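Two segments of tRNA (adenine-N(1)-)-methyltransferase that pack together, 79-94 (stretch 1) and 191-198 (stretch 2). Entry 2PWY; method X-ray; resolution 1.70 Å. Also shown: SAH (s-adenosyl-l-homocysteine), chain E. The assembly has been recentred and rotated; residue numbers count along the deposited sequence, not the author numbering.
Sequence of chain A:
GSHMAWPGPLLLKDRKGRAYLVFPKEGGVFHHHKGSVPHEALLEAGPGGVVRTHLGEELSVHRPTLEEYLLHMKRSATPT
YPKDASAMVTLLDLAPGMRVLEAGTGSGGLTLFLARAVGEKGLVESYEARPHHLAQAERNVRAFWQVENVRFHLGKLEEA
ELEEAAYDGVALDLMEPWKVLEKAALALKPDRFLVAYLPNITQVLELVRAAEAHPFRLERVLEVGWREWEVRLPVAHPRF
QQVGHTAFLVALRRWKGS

Stretch 1 (79-94) PTYPKDASAMVTLLDL
Stretch 2 (191-198) DRFLVAYL

How do the two stretches lie against each other? A helix spanning roughly 82-91 packs on the strand 192-198 nearly antiparallel, at 164°, with the axes 8.9 Å apart at their closest. Register runs from Asp-84 opposite Tyr-197 (CA to CA 8.0 Å) to Leu-92 opposite Phe-193 (5.6 Å), so the two chains draw together toward the helix C-terminus. The alternating extended strand points Phe-193, Val-195 and Tyr-197 toward the helix, Leu-194 and Ala-196 away.

What surrounds Tyr-197 at the start of stretch 1? Its ring (chi1 t, chi2 91°) takes Thr-80 over one face, a CH-pi contact with CG2 4.0 Å from the centroid. Thr-80, chi1 m, also grips SAH: its N donates to SAH O (2.9 Å), and its OG1 accepts from SAH N (2.8 Å). A water bridges Pro-79 O (2.7 Å) and Tyr-197 OH (2.9 Å). Tyr-81, the N-cap, meets that hydroxyl at its ring edge, CD2 to Tyr-197 OH 3.4 Å. Asp-84, chi1 m, brings OD2 to the Tyr-197 edge, 3.3 Å from CE1, while its OD1 holds Lys-83 NZ in a 2.8 Å salt bridge.

What fills the middle? Met-88 (m, t, p) reaches Val-195, CG to CG1 4.0 Å, and sets SD obliquely 5.4 Å from the Tyr-197 ring centroid. One turn on, Leu-91 CB lies 3.9 Å from Val-195 CG2; Leu-92 (m, t) bends inward, placing CD2 3.8 Å from that same CG2.

How is the helix end secured? Asp-93 adopts positive phi (53/49) in a Schellman motif, with Leu-94 N bonded to Val-89 O at 3.2 Å. Arg-192 (m, m, m) curls back to clasp this turn: NH1 makes a salt bridge to Asp-93 OD2 (2.8 Å), and NH2 donates to Asp-93 O (2.9 Å). A second water joins Leu-92 O (2.7 Å) to Phe-193 N (2.9 Å).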

ATOM      1  N   PRO A  79       7.282  -6.282  21.373  1.00 15.41           N
ATOM      2  CA  PRO A  79       5.829  -6.423  21.451  1.00 14.53           C
ATOM      3  C   PRO A  79       5.173  -6.359  20.083  1.00 13.90           C
ATOM      4  O   PRO A  79       5.748  -5.815  19.136  1.00 12.98           O
ATOM      5  CB  PRO A  79       5.373  -5.224  22.293  1.00 15.05           C
ATOM      6  CG  PRO A  79       6.557  -4.345  22.464  1.00 15.60           C
ATOM      7  CD  PRO A  79       7.765  -4.976  21.865  1.00 15.86           C
ATOM      8  N   THR A  80       3.971  -6.920  19.998  1.00 13.43           N
ATOM      9  CA  THR A  80       3.100  -6.748  18.841  1.00 13.20           C
ATOM     10  C   THR A  80       2.943  -5.252  18.558  1.00 13.50           C
ATOM     11  O   THR A  80       2.744  -4.462  19.485  1.00 13.68           O
ATOM     12  CB  THR A  80       1.717  -7.349  19.145  1.00 13.26           C
ATOM     13  OG1 THR A  80       1.877  -8.701  19.604  1.00 12.11           O
ATOM     14  CG2 THR A  80       0.809  -7.318  17.919  1.00 12.65           C
ATOM     15  N   TYR A  81       3.038  -4.846  17.292  1.00 13.19           N
ATOM     16  CA  TYR A  81       2.831  -3.431  16.992  1.00 12.53           C
ATOM     17  C   TYR A  81       1.375  -3.038  17.224  1.00 11.23           C
ATOM     18  O   TYR A  81       0.473  -3.840  17.002  1.00 10.37           O
ATOM     19  CB  TYR A  81       3.284  -3.091  15.568  1.00 13.87           C
ATOM     20  CG  TYR A  81       4.796  -3.017  15.455  1.00 16.13           C
ATOM     21  CD1 TYR A  81       5.458  -1.790  15.390  1.00 19.01           C
ATOM     22  CD2 TYR A  81       5.562  -4.183  15.434  1.00 17.34           C
ATOM     23  CE1 TYR A  81       6.859  -1.731  15.299  1.00 20.02           C
ATOM     24  CE2 TYR A  81       6.940  -4.139  15.346  1.00 18.74           C
ATOM     25  CZ  TYR A  81       7.585  -2.917  15.271  1.00 19.43           C
ATOM     26  OH  TYR A  81       8.963  -2.903  15.179  1.00 21.05           O
ATOM     27  N   PRO A  82       1.138  -1.799  17.683  1.00 10.67           N
ATOM     28  CA  PRO A  82      -0.224  -1.311  17.918  1.00 10.15           C
ATOM     29  C   PRO A  82      -1.216  -1.508  16.763  1.00 10.13           C
ATOM     30  O   PRO A  82      -2.334  -1.919  17.008  1.00  9.19           O
ATOM     31  CB  PRO A  82       0.000   0.176  18.239  1.00 10.80           C
ATOM     32  CG  PRO A  82       1.311   0.176  18.908  1.00 10.45           C
ATOM     33  CD  PRO A  82       2.129  -0.767  18.048  1.00 11.15           C
ATOM     34  N   LYS A  83      -0.820  -1.264  15.515  1.00  8.80           N
ATOM     35  CA  LYS A  83      -1.760  -1.442  14.402  1.00  9.03           C
ATOM     36  C   LYS A  83      -2.249  -2.896  14.320  1.00  8.75           C
ATOM     37  O   LYS A  83      -3.403  -3.181  13.962  1.00  9.62           O
ATOM     38  CB  LYS A  83      -1.116  -1.015  13.079  1.00  8.27           C
ATOM     39  CG  LYS A  83       0.023  -1.908  12.599  1.00 10.05           C
ATOM     40  CD  LYS A  83       0.595  -1.414  11.274  1.00 10.53           C
ATOM     41  CE  LYS A  83       1.753  -2.328  10.839  1.00 11.60           C
ATOM     42  NZ  LYS A  83       1.317  -3.714  10.478  1.00 13.21           N
ATOM     43  N   ASP A  84      -1.346  -3.814  14.640  1.00  8.39           N
ATOM     44  CA  ASP A  84      -1.642  -5.241  14.553  1.00  9.14           C
ATOM     45  C   ASP A  84      -2.442  -5.725  15.751  1.00  8.94           C
ATOM     46  O   ASP A  84      -3.363  -6.525  15.592  1.00  9.11           O
ATOM     47  CB  ASP A  84      -0.335  -6.027  14.420  1.00  9.44           C
ATOM     48  CG  ASP A  84       0.485  -5.582  13.210  1.00 10.57           C
ATOM     49  OD1 ASP A  84      -0.100  -5.508  12.119  1.00 11.56           O
ATOM     50  OD2 ASP A  84       1.685  -5.287  13.369  1.00 11.90           O
ATOM     51  N   ALA A  85      -2.098  -5.246  16.943  1.00  8.86           N
ATOM     52  CA  ALA A  85      -2.815  -5.641  18.166  1.00  9.38           C
ATOM     53  C   ALA A  85      -4.268  -5.152  18.093  1.00  9.17           C
ATOM     54  O   ALA A  85      -5.201  -5.890  18.415  1.00  9.49           O
ATOM     55  CB  ALA A  85      -2.112  -5.108  19.399  1.00  9.78           C
ATOM     56  N   SER A  86      -4.441  -3.920  17.628  1.00  9.40           N
ATOM     57  CA  SER A  86      -5.755  -3.341  17.363  1.00 10.62           C
ATOM     58  C   SER A  86      -6.587  -4.221  16.417  1.00 10.09           C
ATOM     59  O   SER A  86      -7.754  -4.546  16.707  1.00 10.34           O
ATOM     60  CB  SER A  86      -5.558  -1.940  16.759  1.00 10.67           C
ATOM     61  OG  SER A  86      -6.797  -1.322  16.465  1.00 16.00           O
ATOM     62  N   ALA A  87      -5.993  -4.616  15.289  1.00  9.04           N
ATOM     63  CA  ALA A  87      -6.671  -5.482  14.321  1.00  8.74           C
ATOM     64  C   ALA A  87      -6.971  -6.855  14.906  1.00  9.17           C
ATOM     65  O   ALA A  87      -8.050  -7.412  14.668  1.00  9.18           O
ATOM     66  CB  ALA A  87      -5.860  -5.599  13.037  1.00  9.09           C
ATOM     67  N   MET A  88      -6.030  -7.400  15.677  1.00  8.64           N
ATOM     68  CA  MET A  88      -6.239  -8.733  16.261  1.00  8.78           C
ATOM     69  C   MET A  88      -7.449  -8.781  17.183  1.00  9.17           C
ATOM     70  O   MET A  88      -8.207  -9.747  17.161  1.00  9.07           O
ATOM     71  CB  MET A  88      -4.992  -9.223  16.990  1.00  7.96           C
ATOM     72  CG  MET A  88      -3.880  -9.565  16.041  1.00  9.37           C
ATOM     73  SD  MET A  88      -2.388 -10.065  16.901  1.00  9.80           S
ATOM     74  CE  MET A  88      -2.849 -11.736  17.377  1.00  9.07           C
ATOM     75  N   VAL A  89      -7.648  -7.730  17.975  1.00  8.98           N
ATOM     76  CA  VAL A  89      -8.808  -7.678  18.861  1.00  9.67           C
ATOM     77  C   VAL A  89     -10.118  -7.699  18.070  1.00  9.67           C
ATOM     78  O   VAL A  89     -11.078  -8.370  18.464  1.00 10.63           O
ATOM     79  CB  VAL A  89      -8.722  -6.469  19.797  1.00  9.91           C
ATOM     80  CG1 VAL A  89     -10.046  -6.264  20.538  1.00 10.91           C
ATOM     81  CG2 VAL A  89      -7.561  -6.684  20.784  1.00 10.35           C
ATOM     82  N   THR A  90     -10.147  -6.986  16.946  1.00  9.19           N
ATOM     83  CA  THR A  90     -11.330  -6.964  16.090  1.00  8.96           C
ATOM     84  C   THR A  90     -11.524  -8.303  15.374  1.00  8.88           C
ATOM     85  O   THR A  90     -12.640  -8.812  15.280  1.00  8.87           O
ATOM     86  CB  THR A  90     -11.262  -5.813  15.063  1.00  8.63           C
ATOM     87  OG1 THR A  90     -11.222  -4.569  15.782  1.00 10.00           O
ATOM     88  CG2 THR A  90     -12.522  -5.819  14.168  1.00  8.62           C
ATOM     89  N   LEU A  91     -10.438  -8.873  14.859  1.00  8.62           N
ATOM     90  CA  LEU A  91     -10.530 -10.171  14.182  1.00  9.01           C
ATOM     91  C   LEU A  91     -10.948 -11.297  15.134  1.00  8.84           C
ATOM     92  O   LEU A  91     -11.640 -12.231  14.733  1.00  9.62           O
ATOM     93  CB  LEU A  91      -9.220 -10.509  13.496  1.00  9.35           C
ATOM     94  CG  LEU A  91      -8.840  -9.574  12.338  1.00 11.68           C
ATOM     95  CD1 LEU A  91      -7.412  -9.882  11.901  1.00 14.13           C
ATOM     96  CD2 LEU A  91      -9.814  -9.743  11.178  1.00 13.99           C
ATOM     97  N   LEU A  92     -10.523 -11.190  16.386  1.00  8.43           N
ATOM     98  CA  LEU A  92     -10.931 -12.104  17.456  1.00  8.77           C
ATOM     99  C   LEU A  92     -12.352 -11.829  17.962  1.00  9.46           C
ATOM    100  O   LEU A  92     -12.921 -12.636  18.722  1.00  9.77           O
ATOM    101  CB  LEU A  92      -9.935 -12.028  18.617  1.00  8.65           C
ATOM    102  CG  LEU A  92      -8.592 -12.736  18.409  1.00  9.61           C
ATOM    103  CD1 LEU A  92      -7.562 -12.241  19.399  1.00 10.66           C
ATOM    104  CD2 LEU A  92      -8.731 -14.262  18.489  1.00 10.24           C
ATOM    105  N   ASP A  93     -12.916 -10.708  17.521  1.00  8.60           N
ATOM    106  CA  ASP A  93     -14.282 -10.307  17.871  1.00  9.02           C
ATOM    107  C   ASP A  93     -14.486 -10.308  19.398  1.00  9.49           C
ATOM    108  O   ASP A  93     -15.440 -10.885  19.921  1.00  9.90           O
ATOM    109  CB  ASP A  93     -15.310 -11.209  17.159  1.00  9.18           C
ATOM    110  CG  ASP A  93     -16.727 -10.728  17.359  1.00 10.60           C
ATOM    111  OD1 ASP A  93     -16.941  -9.498  17.224  1.00 11.01           O
ATOM    112  OD2 ASP A  93     -17.603 -11.576  17.663  1.00 11.67           O
ATOM    113  N   LEU A  94     -13.557  -9.671  20.110  1.00  9.54           N
ATOM    114  CA  LEU A  94     -13.598  -9.660  21.573  1.00 10.14           C
ATOM    115  C   LEU A  94     -14.508  -8.570  22.108  1.00 10.85           C
ATOM    116  O   LEU A  94     -14.426  -7.413  21.684  1.00 12.24           O
ATOM    117  CB  LEU A  94     -12.190  -9.491  22.160  1.00  9.99           C
ATOM    118  CG  LEU A  94     -11.196 -10.594  21.808  1.00 10.65           C
ATOM    119  CD1 LEU A  94      -9.868 -10.263  22.402  1.00 10.36           C
ATOM    120  CD2 LEU A  94     -11.678 -11.978  22.289  1.00 11.12           C
ATOM    121  N   ASP A 191     -16.824 -22.238  16.208  1.00 11.03           N
ATOM    122  CA  ASP A 191     -17.226 -21.089  15.392  1.00 11.22           C
ATOM    123  C   ASP A 191     -16.530 -19.788  15.822  1.00 11.02           C
ATOM    124  O   ASP A 191     -16.748 -18.745  15.219  1.00 12.04           O
ATOM    125  CB  ASP A 191     -18.757 -20.921  15.374  1.00 11.55           C
ATOM    126  CG  ASP A 191     -19.262 -20.455  14.027  1.00 13.23           C
ATOM    127  OD1 ASP A 191     -18.697 -20.897  13.003  1.00 15.36           O
ATOM    128  OD2 ASP A 191     -20.202 -19.639  13.985  1.00 16.99           O
ATOM    129  N   ARG A 192     -15.676 -19.870  16.843  1.00 10.47           N
ATOM    130  CA  ARG A 192     -14.881 -18.723  17.281  1.00  9.63           C
ATOM    131  C   ARG A 192     -13.476 -18.771  16.665  1.00  9.52           C
ATOM    132  O   ARG A 192     -13.171 -19.686  15.899  1.00  9.30           O
ATOM    133  CB  ARG A 192     -14.880 -18.601  18.807  1.00  9.90           C
ATOM    134  CG  ARG A 192     -16.299 -18.424  19.378  1.00  9.53           C
ATOM    135  CD  ARG A 192     -16.906 -17.072  18.959  1.00 10.71           C
ATOM    136  NE  ARG A 192     -16.164 -15.953  19.549  1.00 11.00           N
ATOM    137  CZ  ARG A 192     -16.335 -14.667  19.251  1.00 11.52           C
ATOM    138  NH1 ARG A 192     -17.225 -14.284  18.344  1.00 11.62           N
ATOM    139  NH2 ARG A 192     -15.596 -13.752  19.873  1.00 10.47           N
ATOM    140  N   PHE A 193     -12.641 -17.768  16.950  1.00  9.11           N
ATOM    141  CA  PHE A 193     -11.438 -17.566  16.136  1.00  9.66           C
ATOM    142  C   PHE A 193     -10.131 -17.726  16.878  1.00  9.04           C
ATOM    143  O   PHE A 193     -10.041 -17.415  18.063  1.00  8.73           O
ATOM    144  CB  PHE A 193     -11.453 -16.180  15.476  1.00 10.01           C
ATOM    145  CG  PHE A 193     -12.607 -15.982  14.549  1.00 11.61           C
ATOM    146  CD1 PHE A 193     -12.507 -16.349  13.207  1.00 14.26           C
ATOM    147  CD2 PHE A 193     -13.816 -15.479  15.030  1.00 12.61           C
ATOM    148  CE1 PHE A 193     -13.589 -16.181  12.353  1.00 14.39           C
ATOM    149  CE2 PHE A 193     -14.892 -15.311  14.194  1.00 14.60           C
ATOM    150  CZ  PHE A 193     -14.779 -15.666  12.846  1.00 13.90           C
ATOM    151  N   LEU A 194      -9.141 -18.239  16.150  1.00  8.61           N
ATOM    152  CA  LEU A 194      -7.726 -18.138  16.526  1.00  8.68           C
ATOM    153  C   LEU A 194      -7.101 -17.147  15.555  1.00  8.40           C
ATOM    154  O   LEU A 194      -7.360 -17.215  14.347  1.00  8.59           O
ATOM    155  CB  LEU A 194      -7.024 -19.497  16.410  1.00  8.75           C
ATOM    156  CG  LEU A 194      -5.506 -19.583  16.690  1.00  9.49           C
ATOM    157  CD1 LEU A 194      -5.135 -20.988  17.174  1.00 11.36           C
ATOM    158  CD2 LEU A 194      -4.615 -19.202  15.463  1.00 10.48           C
ATOM    159  N   VAL A 195      -6.298 -16.217  16.074  1.00  8.00           N
ATOM    160  CA  VAL A 195      -5.589 -15.267  15.209  1.00  8.44           C
ATOM    161  C   VAL A 195      -4.120 -15.265  15.592  1.00  8.38           C
ATOM    162  O   VAL A 195      -3.778 -15.037  16.767  1.00  8.09           O
ATOM    163  CB  VAL A 195      -6.154 -13.821  15.285  1.00  8.00           C
ATOM    164  CG1 VAL A 195      -5.349 -12.916  14.331  1.00  7.63           C
ATOM    165  CG2 VAL A 195      -7.652 -13.796  14.919  1.00  9.97           C
ATOM    166  N   ALA A 196      -3.268 -15.555  14.608  1.00  8.73           N
ATOM    167  CA  ALA A 196      -1.819 -15.614  14.800  1.00  9.02           C
ATOM    168  C   ALA A 196      -1.106 -14.492  14.064  1.00  9.71           C
ATOM    169  O   ALA A 196      -1.466 -14.142  12.940  1.00  9.50           O
ATOM    170  CB  ALA A 196      -1.257 -16.951  14.345  1.00  9.45           C
ATOM    171  N   TYR A 197      -0.066 -13.974  14.716  1.00  9.80           N
ATOM    172  CA  TYR A 197       0.783 -12.895  14.205  1.00  9.69           C
ATOM    173  C   TYR A 197       2.111 -13.521  13.773  1.00  9.73           C
ATOM    174  O   TYR A 197       2.778 -14.176  14.568  1.00  9.20           O
ATOM    175  CB  TYR A 197       0.958 -11.910  15.358  1.00 10.93           C
ATOM    176  CG  TYR A 197       1.854 -10.700  15.202  1.00 11.61           C
ATOM    177  CD1 TYR A 197       1.342  -9.481  14.739  1.00 13.30           C
ATOM    178  CD2 TYR A 197       3.179 -10.733  15.633  1.00 12.98           C
ATOM    179  CE1 TYR A 197       2.155  -8.336  14.667  1.00 12.07           C
ATOM    180  CE2 TYR A 197       4.001  -9.590  15.560  1.00 13.34           C
ATOM    181  CZ  TYR A 197       3.479  -8.406  15.089  1.00 12.62           C
ATOM    182  OH  TYR A 197       4.275  -7.283  15.030  1.00 14.90           O
ATOM    183  N   LEU A 198       2.470 -13.357  12.500  1.00  8.77           N
ATOM    184  CA  LEU A 198       3.658 -14.016  11.951  1.00  9.39           C
ATOM    185  C   LEU A 198       4.408 -13.109  10.968  1.00 10.59           C
ATOM    186  O   LEU A 198       3.813 -12.632   9.993  1.00 10.32           O
ATOM    187  CB  LEU A 198       3.248 -15.284  11.214  1.00  9.55           C
ATOM    188  CG  LEU A 198       2.801 -16.469  12.066  1.00  9.17           C
ATOM    189  CD1 LEU A 198       2.163 -17.548  11.169  1.00 11.97           C
ATOM    190  CD2 LEU A 198       3.967 -17.036  12.899  1.00 11.12           C
TER
HETATM  191  N   SAH E 501       2.732 -10.344  21.745  1.00 10.31           N
HETATM  192  CA  SAH E 501       3.852 -10.149  22.722  1.00 10.06           C
HETATM  193  CB  SAH E 501       5.185 -10.569  22.116  1.00 10.50           C
HETATM  194  CG  SAH E 501       5.328 -12.091  22.019  1.00 10.16           C
HETATM  195  SD  SAH E 501       7.023 -12.520  21.542  1.00 11.55           S
HETATM  196  C   SAH E 501       3.871  -8.694  23.151  1.00 10.55           C
HETATM  197  O   SAH E 501       3.114  -7.879  22.603  1.00  9.69           O
HETATM  198  OXT SAH E 501       4.621  -8.318  24.058  1.00 10.56           O
HETATM  199  C5' SAH E 501       6.781 -14.315  21.579  1.00 11.42           C
HETATM  200  C4' SAH E 501       6.873 -14.880  23.001  1.00 12.91           C
HETATM  201  O4' SAH E 501       6.299 -16.171  23.016  1.00 12.68           O
HETATM  202  C3' SAH E 501       8.296 -15.044  23.550  1.00 12.67           C
HETATM  203  O3' SAH E 501       8.360 -14.392  24.815  1.00 13.49           O
HETATM  204  C2' SAH E 501       8.489 -16.556  23.678  1.00 13.42           C
HETATM  205  O2' SAH E 501       9.239 -16.939  24.808  1.00 14.81           O
HETATM  206  C1' SAH E 501       7.068 -17.031  23.852  1.00 13.17           C
HETATM  207  N9  SAH E 501       6.726 -18.384  23.384  1.00 12.47           N
HETATM  208  C8  SAH E 501       7.052 -18.948  22.183  1.00 12.99           C
HETATM  209  N7  SAH E 501       6.461 -20.164  22.131  1.00 13.05           N
HETATM  210  C5  SAH E 501       5.729 -20.364  23.248  1.00 12.97           C
HETATM  211  C6  SAH E 501       4.934 -21.427  23.693  1.00 13.50           C
HETATM  212  N6  SAH E 501       4.767 -22.530  22.947  1.00 13.78           N
HETATM  213  N1  SAH E 501       4.312 -21.304  24.929  1.00 13.10           N
HETATM  214  C2  SAH E 501       4.479 -20.180  25.701  1.00 13.07           C
HETATM  215  N3  SAH E 501       5.275 -19.144  25.254  1.00 12.98           N
HETATM  216  C4  SAH E 501       5.884 -19.238  24.048  1.00 12.22           C
HETATM  217  O   HOH W   1       6.308  -7.466  17.025  1.00 14.60           O
HETATM  218  O   HOH W   2     -12.989 -15.284  18.428  1.00 11.39           O